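Local coordinates for glutaredoxin-glutathione complex (Polygonaceae, PDB 5KQA), which binds glutathione and, as a glutaredoxin of the thioredoxin superfamily, probably catalyses glutathione-dependent thiol-disulfide exchange, at residues A[58-63]-A[118-123]. Residues are numbered along the deposited sequence; the frame is centred on the assembly and turned at random.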
loop_
_atom_site.group_PDB
_atom_site.type_symbol
_atom_site.label_atom_id
_atom_site.label_comp_id
_atom_site.label_asym_id
_atom_site.label_seq_id
_atom_site.Cartn_x
_atom_site.Cartn_y
_atom_site.Cartn_z
ATOM N N ASP A 58 9.546 5.447 -7.598
ATOM C CA ASP A 58 10.896 5.242 -8.131
ATOM C C ASP A 58 11.571 6.585 -8.411
ATOM O O ASP A 58 12.698 6.844 -7.970
ATOM C CB ASP A 58 10.871 4.406 -9.423
ATOM C CG ASP A 58 10.480 2.946 -9.185
ATOM O OD1 ASP A 58 10.690 2.427 -8.069
ATOM O OD2 ASP A 58 9.963 2.312 -10.131
ATOM N N GLN A 59 10.862 7.439 -9.144
ATOM C CA GLN A 59 11.392 8.727 -9.583
ATOM C C GLN A 59 11.604 9.697 -8.409
ATOM O O GLN A 59 12.493 10.555 -8.447
ATOM C CB GLN A 59 10.461 9.326 -10.641
ATOM C CG GLN A 59 10.394 8.470 -11.912
ATOM C CD GLN A 59 9.421 8.999 -12.949
ATOM O OE1 GLN A 59 8.404 9.604 -12.612
ATOM N NE2 GLN A 59 9.730 8.771 -14.220
ATOM N N LEU A 60 10.805 9.544 -7.358
ATOM C CA LEU A 60 10.951 10.372 -6.162
ATOM C C LEU A 60 12.094 9.912 -5.273
ATOM O O LEU A 60 12.435 10.589 -4.302
ATOM C CB LEU A 60 9.668 10.371 -5.333
ATOM C CG LEU A 60 8.412 11.022 -5.896
ATOM C CD1 LEU A 60 7.301 10.883 -4.863
ATOM C CD2 LEU A 60 8.655 12.482 -6.254
ATOM N N GLY A 61 12.677 8.756 -5.582
ATOM C CA GLY A 61 13.767 8.219 -4.778
ATOM C C GLY A 61 13.302 7.573 -3.480
ATOM O O GLY A 61 14.055 7.454 -2.509
ATOM N N ALA A 62 12.048 7.144 -3.461
ATOM C CA ALA A 62 11.474 6.561 -2.256
ATOM C C ALA A 62 11.535 5.040 -2.315
ATOM O O ALA A 62 11.248 4.440 -3.346
ATOM C CB ALA A 62 10.030 7.037 -2.071
ATOM N N ARG A 63 11.909 4.405 -1.212
ATOM C CA ARG A 63 11.890 2.950 -1.209
ATOM C C ARG A 63 10.576 2.440 -0.632
ATOM O O ARG A 63 10.067 2.949 0.373
ATOM C CB ARG A 63 13.086 2.375 -0.446
ATOM C CG ARG A 63 12.983 2.405 1.059
ATOM C CD ARG A 63 14.178 1.667 1.652
ATOM N NE ARG A 63 15.429 2.105 1.031
ATOM C CZ ARG A 63 16.550 1.388 1.008
ATOM N NH1 ARG A 63 16.587 0.184 1.569
ATOM N NH2 ARG A 63 17.635 1.875 0.415
ATOM N N PRO A 118 7.307 15.358 1.857
ATOM C CA PRO A 118 7.483 15.538 3.304
ATOM C C PRO A 118 6.952 14.350 4.113
ATOM O O PRO A 118 7.564 13.997 5.119
ATOM C CB PRO A 118 6.672 16.809 3.609
ATOM C CG PRO A 118 6.643 17.555 2.303
ATOM C CD PRO A 118 6.563 16.479 1.248
ATOM N N MET A 119 5.830 13.764 3.694
ATOM C CA MET A 119 5.286 12.577 4.366
ATOM C C MET A 119 6.252 11.411 4.250
ATOM O O MET A 119 6.470 10.673 5.216
ATOM C CB MET A 119 3.937 12.161 3.770
ATOM C CG MET A 119 2.778 13.102 4.021
ATOM S SD MET A 119 1.348 12.597 3.031
ATOM C CE MET A 119 1.366 10.841 3.331
ATOM N N LEU A 120 6.814 11.250 3.051
ATOM C CA LEU A 120 7.755 10.175 2.764
ATOM C C LEU A 120 9.047 10.359 3.553
ATOM O O LEU A 120 9.660 9.399 4.002
ATOM C CB LEU A 120 8.052 10.114 1.260
ATOM C CG LEU A 120 6.933 9.547 0.378
ATOM C CD1 LEU A 120 7.234 9.774 -1.099
ATOM C CD2 LEU A 120 6.736 8.060 0.638
ATOM N N THR A 121 9.445 11.610 3.734
ATOM C CA THR A 121 10.649 11.923 4.480
ATOM C C THR A 121 10.425 11.741 5.977
ATOM O O THR A 121 11.293 11.234 6.683
ATOM C CB THR A 121 11.110 13.368 4.196
ATOM O OG1 THR A 121 11.377 13.513 2.795
ATOM C CG2 THR A 121 12.364 13.698 4.992
ATOM N N GLU A 122 9.251 12.151 6.448
ATOM C CA GLU A 122 8.929 12.145 7.872
ATOM C C GLU A 122 9.004 10.733 8.454
ATOM O O GLU A 122 9.333 10.548 9.630
ATOM C CB GLU A 122 7.528 12.750 8.100
ATOM C CG GLU A 122 7.157 13.062 9.557
ATOM C CD GLU A 122 6.172 12.060 10.169
ATOM O OE1 GLU A 122 5.944 10.987 9.573
ATOM O OE2 GLU A 122 5.619 12.346 11.256
ATOM N N CYS A 123 8.725 9.734 7.622
ATOM C CA CYS A 123 8.661 8.353 8.100
ATOM C C CYS A 123 9.840 7.500 7.654
ATOM O O CYS A 123 9.876 6.294 7.934
ATOM C CB CYS A 123 7.374 7.693 7.622
ATOM S SG CYS A 123 7.375 7.366 5.872
#
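Leu120 reaches from helix 116-122 with one branch of its fork, CD1, which makes the closest approach to both Leu60 and Ala62 of 58-63. Leu120 CD1 meets Leu60 CD1 at 3.9 Å, methyl to methyl, and Ala62 CB at 4.0 Å, the two partners lying in roughly perpendicular directions from it. The two leucine side chains run at about a right angle to each other, and they touch through these methyls rather than lying alongside. In Leu120 the CG stands opposite the carbonyl carbon (chi1 -74°) and the chain then runs on extended to CD1 (chi2 169°), which places this methyl against Leu60 and Ala62, while Leu120 CD2 lies a little farther from Ala62 CB, at 4.4 Å. Leu60 uses the same first-torsion choice, and its CD1, reached through an extended chi2, is the branch that meets Leu120. The case illustrates how the turn that closes a helix can set the last helical side chain and one just past the glycine against a neighbouring helix. Helix 48-60, which starts at a CxxC sequence as in thioredoxin-fold oxidoreductases, finishes here in a Schellman motif: Gly61 takes positive phi (78°), two hydrogen bonds run back into the last turn, one of them Gly61 N to Asp58 O at 3.1 Å, and the chain turns off toward strand 65-68. Leu60 lies before that turn and Ala62 after it, yet both present their CB toward the C-terminal helix. The contact is small, 97 Å² in all, with Leu120 giving the largest share, and it is wholly apolar. Ile126, in the tail beyond helix 116-122, touches both Ala62 and Leu120, while Ile96 of strand 93-96 also packs on Leu120. Backbone hydrogen bonds between Arg63 and Ala125 and between Leu120 and Ile126 tie the same tail to both segments.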